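Local structure of chaperone CupB2 (Pseudomonas aeruginosa, 3Q48) at residues Arg44-Val50 with Ala95-Tyr101; Asn52-Val58 with Thr87-Gly93. The protein probably acts as a periplasmic chaperone of the pilus family, helping fimbrial subunits to fold and assemble. All coordinates share one frame; numbering follows the deposited sequence.

Both contacts belong to the PapD-like N-terminal domain, an Ig-type β-sandwich, and their centres lie about 18 Å apart. Along the chain the order is 44-50, 52-58, 87-93, 95-101, so the outer pair makes contact 1 and the inner pair contact 2. Contact 1 joins strand 45-52, at the edge of its sheet, to strand 93-101. Contact 2 continues from there: the loop leaving strand 45-52 meets the turn between strands 80-89 and 93-101. The two touch directly, with T87 CG2 3.7 Å from L97 CD2. Together they carry an apolar face along a strand pair and close one end of the sandwich with a loop-to-turn junction held by hydrogen bonds and apolar packing.

Contact 1 (Arg44-Val50 with Ala95-Tyr101); sequences REVTLRV and AVLRIAY
E45 and R98 form a salt bridge on the outer face of an antiparallel strand pair, with E45 OE2 2.7 Å from R98 NH1. The carboxylate and guanidinium planes are 51° apart and OE2 alone meets NH1, so this is not a flat two-bond pair. R98 reaches it by a bend: its CG starts anti to the backbone N, and the turn at chi3 (-84°) swings the guanidinium back over the neighbouring strand. There T47 CG2 lies beneath one face of the guanidinium, 3.9 Å from R98 CZ, the two side chains running alongside each other. Threonine is well suited here, since its methyl packs under the arginine while its β-branched form favours an extended backbone. V96, the partner of R49, reaches T47 CB diagonally with CG1.

The opposite face, made of V46, L48, V50, A95, L97 and I99, is wholly apolar. L48 and L97 lie side by side and point the same way, L48 CD2 meeting L97 CD1 at 3.6 Å. V50 comes across L97 at about a right angle, its CG1 3.7 Å from the same L97 CD1, so one leucine methyl fills the angle between two neighbours. Small A95 lets V50 CG2 settle near its CB, at 4.1 Å. Between these faces the backbones exchange a ladder of hydrogen bonds; L97 N to L48 O is short and straight (2.8 Å, 172°), whereas the return bond from L48 N is weak.

Strand 45-52 is outermost in its sheet, while strand 93-101 is bonded on its other side to strand 80-89, through R98 with T83 and A100 with S81. L48, L97 and I99 face strand 112-121 across the sandwich, at L116 and I118, and V46 packs on strand 36-40.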
ATOM      1  N   ARG A  44     -11.250 -13.555  -9.425  1.00 45.39           N
ATOM      2  CA  ARG A  44     -11.118 -14.633  -8.455  1.00 46.51           C
ATOM      3  C   ARG A  44      -9.688 -14.765  -7.953  1.00 44.91           C
ATOM      4  O   ARG A  44      -9.469 -15.256  -6.848  1.00 45.31           O
ATOM      5  CB  ARG A  44     -11.615 -15.959  -9.033  1.00 48.61           C
ATOM      6  CG  ARG A  44     -13.109 -16.198  -8.797  1.00 53.21           C
ATOM      7  CD  ARG A  44     -13.335 -17.680  -8.460  1.00 60.37           C
ATOM      8  NE  ARG A  44     -14.151 -18.401  -9.454  1.00 66.57           N
ATOM      9  CZ  ARG A  44     -13.836 -18.614 -10.737  1.00 68.54           C
ATOM     10  NH1 ARG A  44     -12.707 -18.137 -11.264  1.00 67.99           N
ATOM     11  NH2 ARG A  44     -14.676 -19.304 -11.511  1.00 70.38           N
ATOM     12  N   GLU A  45      -8.725 -14.344  -8.778  1.00 43.48           N
ATOM     13  CA  GLU A  45      -7.308 -14.363  -8.427  1.00 42.45           C
ATOM     14  C   GLU A  45      -6.514 -13.311  -9.216  1.00 40.40           C
ATOM     15  O   GLU A  45      -6.989 -12.871 -10.290  1.00 41.02           O
ATOM     16  CB  GLU A  45      -6.715 -15.753  -8.637  1.00 43.27           C
ATOM     17  CG  GLU A  45      -6.550 -16.147 -10.069  1.00 48.95           C
ATOM     18  CD  GLU A  45      -6.678 -17.667 -10.274  1.00 56.77           C
ATOM     19  OE1 GLU A  45      -7.311 -18.371  -9.435  1.00 58.62           O
ATOM     20  OE2 GLU A  45      -6.141 -18.157 -11.294  1.00 60.45           O
ATOM     21  N   VAL A  46      -5.367 -12.872  -8.650  1.00 36.69           N
ATOM     22  CA  VAL A  46      -4.393 -11.997  -9.335  1.00 34.22           C
ATOM     23  C   VAL A  46      -3.002 -12.573  -9.086  1.00 33.80           C
ATOM     24  O   VAL A  46      -2.739 -13.115  -7.991  1.00 34.02           O
ATOM     25  CB  VAL A  46      -4.423 -10.446  -8.926  1.00 33.60           C
ATOM     26  CG1 VAL A  46      -5.856  -9.829  -8.980  1.00 31.88           C
ATOM     27  CG2 VAL A  46      -3.772 -10.179  -7.584  1.00 31.00           C
ATOM     28  N   THR A  47      -2.131 -12.479 -10.090  1.00 32.27           N
ATOM     29  CA  THR A  47      -0.761 -12.977  -9.987  1.00 31.11           C
ATOM     30  C   THR A  47       0.220 -11.841  -9.734  1.00 30.65           C
ATOM     31  O   THR A  47      -0.131 -10.680  -9.822  1.00 30.25           O
ATOM     32  CB  THR A  47      -0.308 -13.755 -11.243  1.00 31.29           C
ATOM     33  OG1 THR A  47      -0.250 -12.857 -12.338  1.00 31.61           O
ATOM     34  CG2 THR A  47      -1.253 -14.845 -11.590  1.00 30.50           C
ATOM     35  N   LEU A  48       1.462 -12.199  -9.424  1.00 31.47           N
ATOM     36  CA  LEU A  48       2.495 -11.286  -8.954  1.00 31.36           C
ATOM     37  C   LEU A  48       3.814 -11.991  -9.190  1.00 31.59           C
ATOM     38  O   LEU A  48       3.949 -13.170  -8.860  1.00 31.70           O
ATOM     39  CB  LEU A  48       2.313 -11.063  -7.440  1.00 31.62           C
ATOM     40  CG  LEU A  48       3.510 -10.477  -6.664  1.00 32.91           C
ATOM     41  CD1 LEU A  48       3.509  -8.986  -6.756  1.00 34.34           C
ATOM     42  CD2 LEU A  48       3.531 -10.914  -5.177  1.00 35.78           C
ATOM     43  N   ARG A  49       4.794 -11.285  -9.747  1.00 32.48           N
ATOM     44  CA  ARG A  49       6.132 -11.869  -9.967  1.00 33.39           C
ATOM     45  C   ARG A  49       7.080 -11.492  -8.839  1.00 33.79           C
ATOM     46  O   ARG A  49       7.078 -10.326  -8.394  1.00 33.17           O
ATOM     47  CB  ARG A  49       6.722 -11.440 -11.300  1.00 33.16           C
ATOM     48  CG  ARG A  49       5.910 -11.877 -12.464  1.00 35.71           C
ATOM     49  CD  ARG A  49       6.571 -11.389 -13.736  1.00 41.91           C
ATOM     50  NE  ARG A  49       5.737 -11.622 -14.922  1.00 45.36           N
ATOM     51  CZ  ARG A  49       6.113 -11.336 -16.170  1.00 47.82           C
ATOM     52  NH1 ARG A  49       7.314 -10.817 -16.403  1.00 47.94           N
ATOM     53  NH2 ARG A  49       5.294 -11.572 -17.189  1.00 49.61           N
ATOM     54  N   VAL A  50       7.856 -12.478  -8.375  1.00 34.32           N
ATOM     55  CA  VAL A  50       8.966 -12.235  -7.483  1.00 36.00           C
ATOM     56  C   VAL A  50      10.255 -12.719  -8.127  1.00 37.43           C
ATOM     57  O   VAL A  50      10.368 -13.873  -8.460  1.00 38.77           O
ATOM     58  CB  VAL A  50       8.789 -12.916  -6.100  1.00 36.37           C
ATOM     59  CG1 VAL A  50       7.427 -12.566  -5.491  1.00 36.48           C
ATOM     60  CG2 VAL A  50       8.951 -14.424  -6.210  1.00 37.32           C
ATOM     61  N   ALA A  95       9.724 -16.279  -9.882  1.00 29.55           N
ATOM     62  CA  ALA A  95       8.565 -17.122  -9.688  1.00 29.76           C
ATOM     63  C   ALA A  95       7.301 -16.303  -9.748  1.00 28.97           C
ATOM     64  O   ALA A  95       7.334 -15.085  -9.723  1.00 28.98           O
ATOM     65  CB  ALA A  95       8.659 -17.872  -8.374  1.00 30.10           C
ATOM     66  N   VAL A  96       6.180 -16.989  -9.833  1.00 29.24           N
ATOM     67  CA  VAL A  96       4.910 -16.350  -9.975  1.00 28.95           C
ATOM     68  C   VAL A  96       4.089 -16.792  -8.780  1.00 29.65           C
ATOM     69  O   VAL A  96       3.927 -18.011  -8.536  1.00 30.23           O
ATOM     70  CB  VAL A  96       4.185 -16.853 -11.243  1.00 30.23           C
ATOM     71  CG1 VAL A  96       2.774 -16.198 -11.340  1.00 29.24           C
ATOM     72  CG2 VAL A  96       5.030 -16.613 -12.527  1.00 29.61           C
ATOM     73  N   LEU A  97       3.563 -15.824  -8.035  1.00 28.45           N
ATOM     74  CA  LEU A  97       2.714 -16.166  -6.897  1.00 28.48           C
ATOM     75  C   LEU A  97       1.316 -15.846  -7.308  1.00 28.14           C
ATOM     76  O   LEU A  97       1.093 -14.892  -8.053  1.00 27.56           O
ATOM     77  CB  LEU A  97       3.038 -15.351  -5.647  1.00 27.98           C
ATOM     78  CG  LEU A  97       4.469 -15.264  -5.147  1.00 29.29           C
ATOM     79  CD1 LEU A  97       4.457 -14.244  -4.057  1.00 28.71           C
ATOM     80  CD2 LEU A  97       5.048 -16.629  -4.644  1.00 29.09           C
ATOM     81  N   ARG A  98       0.375 -16.624  -6.792  1.00 28.09           N
ATOM     82  CA  ARG A  98      -0.993 -16.506  -7.174  1.00 27.89           C
ATOM     83  C   ARG A  98      -1.799 -16.189  -5.949  1.00 27.42           C
ATOM     84  O   ARG A  98      -1.801 -16.950  -4.995  1.00 26.82           O
ATOM     85  CB  ARG A  98      -1.433 -17.812  -7.831  1.00 28.64           C
ATOM     86  CG  ARG A  98      -2.700 -17.718  -8.553  1.00 31.95           C
ATOM     87  CD  ARG A  98      -3.045 -19.035  -9.135  1.00 40.91           C
ATOM     88  NE  ARG A  98      -2.357 -19.183 -10.412  1.00 47.08           N
ATOM     89  CZ  ARG A  98      -2.616 -18.450 -11.504  1.00 49.05           C
ATOM     90  NH1 ARG A  98      -3.543 -17.493 -11.490  1.00 49.19           N
ATOM     91  NH2 ARG A  98      -1.932 -18.663 -12.617  1.00 49.54           N
ATOM     92  N   ILE A  99      -2.471 -15.038  -5.979  1.00 28.26           N
ATOM     93  CA  ILE A  99      -3.389 -14.597  -4.892  1.00 28.52           C
ATOM     94  C   ILE A  99      -4.873 -14.798  -5.226  1.00 28.93           C
ATOM     95  O   ILE A  99      -5.374 -14.196  -6.169  1.00 28.86           O
ATOM     96  CB  ILE A  99      -3.130 -13.153  -4.536  1.00 27.41           C
ATOM     97  CG1 ILE A  99      -1.628 -12.981  -4.220  1.00 27.49           C
ATOM     98  CG2 ILE A  99      -4.041 -12.743  -3.351  1.00 29.71           C
ATOM     99  CD1 ILE A  99      -1.168 -11.527  -4.118  1.00 27.64           C
ATOM    100  N   ALA A 100      -5.551 -15.662  -4.463  1.00 30.14           N
ATOM    101  CA  ALA A 100      -7.010 -15.985  -4.643  1.00 31.46           C
ATOM    102  C   ALA A 100      -7.894 -15.463  -3.524  1.00 32.20           C
ATOM    103  O   ALA A 100      -7.562 -15.621  -2.370  1.00 31.15           O
ATOM    104  CB  ALA A 100      -7.235 -17.494  -4.793  1.00 32.07           C
ATOM    105  N   TYR A 101      -9.023 -14.853  -3.889  1.00 34.23           N
ATOM    106  CA  TYR A 101      -9.996 -14.343  -2.931  1.00 36.80           C
ATOM    107  C   TYR A 101     -11.049 -15.374  -2.608  1.00 40.67           C
ATOM    108  O   TYR A 101     -11.675 -15.892  -3.524  1.00 42.23           O
ATOM    109  CB  TYR A 101     -10.697 -13.132  -3.540  1.00 35.92           C
ATOM    110  CG  TYR A 101     -11.806 -12.512  -2.706  1.00 34.44           C
ATOM    111  CD1 TYR A 101     -11.652 -12.294  -1.322  1.00 33.10           C
ATOM    112  CD2 TYR A 101     -12.999 -12.107  -3.304  1.00 31.81           C
ATOM    113  CE1 TYR A 101     -12.692 -11.712  -0.570  1.00 33.33           C
ATOM    114  CE2 TYR A 101     -14.016 -11.524  -2.581  1.00 31.03           C
ATOM    115  CZ  TYR A 101     -13.878 -11.331  -1.222  1.00 33.97           C
ATOM    116  OH  TYR A 101     -14.904 -10.736  -0.510  1.00 33.32           O
TER

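Contact 2 (Asn52-Val58 with Thr87-Gly93); sequences NTSGTPV and TRVEPNG
R88 lays its guanidinium beside the ring of P57 where a strand-to-strand turn of the Ig-like sandwich, ending in a G1 β-bulge, meets the loop 52-58. P57 CB sits over one face of that group, 3.5 Å from R88 CZ, and the intrasegment salt bridge of R88 NH1 with E90 OE1 helps to hold its direction. V89 is the last residue of its strand: its N bonds to V58 O at 2.9 Å, and V58 CG2 packs on its CB. Its carbonyl is gripped twice, weakly by V58 N and firmly by the amide of N52, whose ND2 lies 2.8 Å from V89 O. That donor stands above the carbonyl plane, though V89 O is in the plane of the amide.

Asparagine suits this buried spot because its two ends serve different partners. With CG anti to the backbone N (chi1 172°), N52 gives its second N-H almost straight to T56 O (173°), and its OD1 accepts S54 OG on a lone pair. The side chain thus ties its own loop together while reaching the turn.

Beyond E90, P91 crosses P57 obliquely, its CD 3.8 Å from P57 CD. N92 takes up left-handed backbone angles, which asparagine tolerates well, and its N bonds to S54 O. G93 then completes the bulge, N92 and G93 both facing N52. Lacking a side chain, G93 fits where E90 CB already fills the space, and N52 N bonds to G93 O at 2.9 Å, with a weak return bond from G93 N to N52 O at 3.3 Å.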
ATOM      1  N   ASN A  52      14.462 -13.320  -8.297  1.00 42.90           N
ATOM      2  CA  ASN A  52      15.669 -13.600  -7.536  1.00 44.32           C
ATOM      3  C   ASN A  52      16.820 -12.999  -8.329  1.00 46.49           C
ATOM      4  O   ASN A  52      17.208 -13.500  -9.407  1.00 46.77           O
ATOM      5  CB  ASN A  52      15.814 -15.100  -7.323  1.00 44.07           C
ATOM      6  CG  ASN A  52      17.111 -15.478  -6.718  1.00 43.62           C
ATOM      7  OD1 ASN A  52      17.914 -14.618  -6.388  1.00 43.63           O
ATOM      8  ND2 ASN A  52      17.348 -16.787  -6.572  1.00 43.17           N
ATOM      9  N   THR A  53      17.341 -11.885  -7.821  1.00 48.29           N
ATOM     10  CA  THR A  53      18.316 -11.131  -8.614  1.00 50.78           C
ATOM     11  C   THR A  53      19.756 -11.647  -8.436  1.00 51.99           C
ATOM     12  O   THR A  53      20.625 -11.409  -9.294  1.00 53.54           O
ATOM     13  CB  THR A  53      18.174  -9.607  -8.415  1.00 50.64           C
ATOM     14  OG1 THR A  53      18.737  -8.939  -9.547  1.00 51.97           O
ATOM     15  CG2 THR A  53      18.833  -9.143  -7.109  1.00 52.27           C
ATOM     16  N   SER A  54      19.962 -12.408  -7.357  1.00 51.92           N
ATOM     17  CA  SER A  54      21.248 -13.037  -7.035  1.00 53.13           C
ATOM     18  C   SER A  54      21.640 -14.285  -7.888  1.00 53.53           C
ATOM     19  O   SER A  54      20.934 -14.679  -8.846  1.00 53.44           O
ATOM     20  CB  SER A  54      21.257 -13.394  -5.551  1.00 53.35           C
ATOM     21  OG  SER A  54      20.583 -14.617  -5.337  1.00 53.97           O
ATOM     22  N   GLY A  55      22.764 -14.903  -7.529  1.00 53.72           N
ATOM     23  CA  GLY A  55      23.301 -16.026  -8.284  1.00 53.33           C
ATOM     24  C   GLY A  55      23.065 -17.374  -7.629  1.00 52.90           C
ATOM     25  O   GLY A  55      23.526 -18.388  -8.166  1.00 53.46           O
ATOM     26  N   THR A  56      22.376 -17.385  -6.471  1.00 51.11           N
ATOM     27  CA  THR A  56      21.988 -18.634  -5.759  1.00 50.26           C
ATOM     28  C   THR A  56      20.466 -18.823  -5.695  1.00 47.49           C
ATOM     29  O   THR A  56      19.733 -17.856  -5.545  1.00 46.37           O
ATOM     30  CB  THR A  56      22.531 -18.703  -4.271  1.00 50.67           C
ATOM     31  OG1 THR A  56      22.101 -17.555  -3.542  1.00 50.66           O
ATOM     32  CG2 THR A  56      24.023 -18.755  -4.225  1.00 53.37           C
ATOM     33  N   PRO A  57      19.980 -20.076  -5.758  1.00 46.56           N
ATOM     34  CA  PRO A  57      18.525 -20.263  -5.460  1.00 44.82           C
ATOM     35  C   PRO A  57      18.106 -19.813  -4.041  1.00 43.50           C
ATOM     36  O   PRO A  57      18.893 -19.905  -3.111  1.00 44.45           O
ATOM     37  CB  PRO A  57      18.310 -21.780  -5.617  1.00 45.37           C
ATOM     38  CG  PRO A  57      19.694 -22.388  -5.562  1.00 47.10           C
ATOM     39  CD  PRO A  57      20.647 -21.340  -6.106  1.00 47.23           C
ATOM     40  N   VAL A  58      16.868 -19.353  -3.885  1.00 41.07           N
ATOM     41  CA  VAL A  58      16.338 -18.944  -2.603  1.00 38.76           C
ATOM     42  C   VAL A  58      14.952 -19.512  -2.474  1.00 37.74           C
ATOM     43  O   VAL A  58      14.268 -19.702  -3.487  1.00 37.55           O
ATOM     44  CB  VAL A  58      16.209 -17.418  -2.514  1.00 38.25           C
ATOM     45  CG1 VAL A  58      17.474 -16.743  -3.018  1.00 39.53           C
ATOM     46  CG2 VAL A  58      15.026 -16.925  -3.320  1.00 35.39           C
ATOM     47  N   THR A  87       8.197 -21.073  -2.250  1.00 34.52           N
ATOM     48  CA  THR A  87       8.674 -21.332  -3.602  1.00 34.02           C
ATOM     49  C   THR A  87      10.207 -21.130  -3.793  1.00 34.19           C
ATOM     50  O   THR A  87      10.853 -20.294  -3.178  1.00 34.05           O
ATOM     51  CB  THR A  87       7.748 -20.664  -4.656  1.00 33.13           C
ATOM     52  OG1 THR A  87       8.185 -21.015  -5.964  1.00 36.13           O
ATOM     53  CG2 THR A  87       7.741 -19.192  -4.531  1.00 32.66           C
ATOM     54  N   ARG A  88      10.797 -22.018  -4.560  1.00 34.99           N
ATOM     55  CA  ARG A  88      12.148 -21.865  -5.005  1.00 35.90           C
ATOM     56  C   ARG A  88      12.168 -20.834  -6.143  1.00 35.32           C
ATOM     57  O   ARG A  88      11.284 -20.830  -7.021  1.00 35.05           O
ATOM     58  CB  ARG A  88      12.613 -23.191  -5.567  1.00 37.23           C
ATOM     59  CG  ARG A  88      14.105 -23.325  -5.632  1.00 39.63           C
ATOM     60  CD  ARG A  88      14.481 -24.471  -6.556  1.00 44.48           C
ATOM     61  NE  ARG A  88      15.831 -24.912  -6.210  1.00 47.68           N
ATOM     62  CZ  ARG A  88      16.884 -24.711  -6.981  1.00 47.00           C
ATOM     63  NH1 ARG A  88      16.735 -24.108  -8.161  1.00 45.54           N
ATOM     64  NH2 ARG A  88      18.072 -25.123  -6.569  1.00 49.74           N
ATOM     65  N   VAL A  89      13.172 -19.969  -6.141  1.00 34.26           N
ATOM     66  CA  VAL A  89      13.285 -18.984  -7.180  1.00 32.54           C
ATOM     67  C   VAL A  89      14.696 -19.131  -7.727  1.00 34.00           C
ATOM     68  O   VAL A  89      15.660 -18.922  -6.999  1.00 33.92           O
ATOM     69  CB  VAL A  89      13.050 -17.566  -6.616  1.00 31.77           C
ATOM     70  CG1 VAL A  89      12.923 -16.546  -7.743  1.00 30.91           C
ATOM     71  CG2 VAL A  89      11.796 -17.524  -5.673  1.00 28.84           C
ATOM     72  N   GLU A  90      14.802 -19.483  -9.006  1.00 34.46           N
ATOM     73  CA  GLU A  90      16.077 -19.695  -9.657  1.00 37.14           C
ATOM     74  C   GLU A  90      16.991 -18.491  -9.541  1.00 37.43           C
ATOM     75  O   GLU A  90      16.520 -17.365  -9.423  1.00 35.78           O
ATOM     76  CB  GLU A  90      15.934 -20.003 -11.165  1.00 37.88           C
ATOM     77  CG  GLU A  90      15.255 -21.299 -11.558  1.00 41.36           C
ATOM     78  CD  GLU A  90      15.780 -22.538 -10.836  1.00 45.44           C
ATOM     79  OE1 GLU A  90      17.013 -22.718 -10.707  1.00 47.47           O
ATOM     80  OE2 GLU A  90      14.926 -23.342 -10.405  1.00 47.11           O
ATOM     81  N   PRO A  91      18.310 -18.735  -9.598  1.00 39.05           N
ATOM     82  CA  PRO A  91      19.250 -17.638  -9.826  1.00 40.49           C
ATOM     83  C   PRO A  91      18.904 -16.875 -11.115  1.00 40.74           C
ATOM     84  O   PRO A  91      18.657 -17.486 -12.162  1.00 41.52           O
ATOM     85  CB  PRO A  91      20.613 -18.341  -9.943  1.00 41.76           C
ATOM     86  CG  PRO A  91      20.336 -19.816  -9.821  1.00 41.57           C
ATOM     87  CD  PRO A  91      18.986 -19.982  -9.225  1.00 39.65           C
ATOM     88  N   ASN A  92      18.853 -15.547 -11.015  1.00 40.84           N
ATOM     89  CA  ASN A  92      18.492 -14.662 -12.138  1.00 40.40           C
ATOM     90  C   ASN A  92      17.225 -15.142 -12.807  1.00 39.16           C
ATOM     91  O   ASN A  92      17.206 -15.391 -14.015  1.00 41.53           O
ATOM     92  CB  ASN A  92      19.617 -14.567 -13.176  1.00 42.05           C
ATOM     93  CG  ASN A  92      20.985 -14.330 -12.547  1.00 45.23           C
ATOM     94  OD1 ASN A  92      21.881 -15.190 -12.661  1.00 47.16           O
ATOM     95  ND2 ASN A  92      21.155 -13.173 -11.872  1.00 43.09           N
ATOM     96  N   GLY A  93      16.179 -15.295 -12.018  1.00 36.29           N
ATOM     97  CA  GLY A  93      14.980 -15.942 -12.471  1.00 34.89           C
ATOM     98  C   GLY A  93      13.853 -15.338 -11.689  1.00 34.01           C
ATOM     99  O   GLY A  93      14.039 -14.349 -10.982  1.00 34.51           O
TER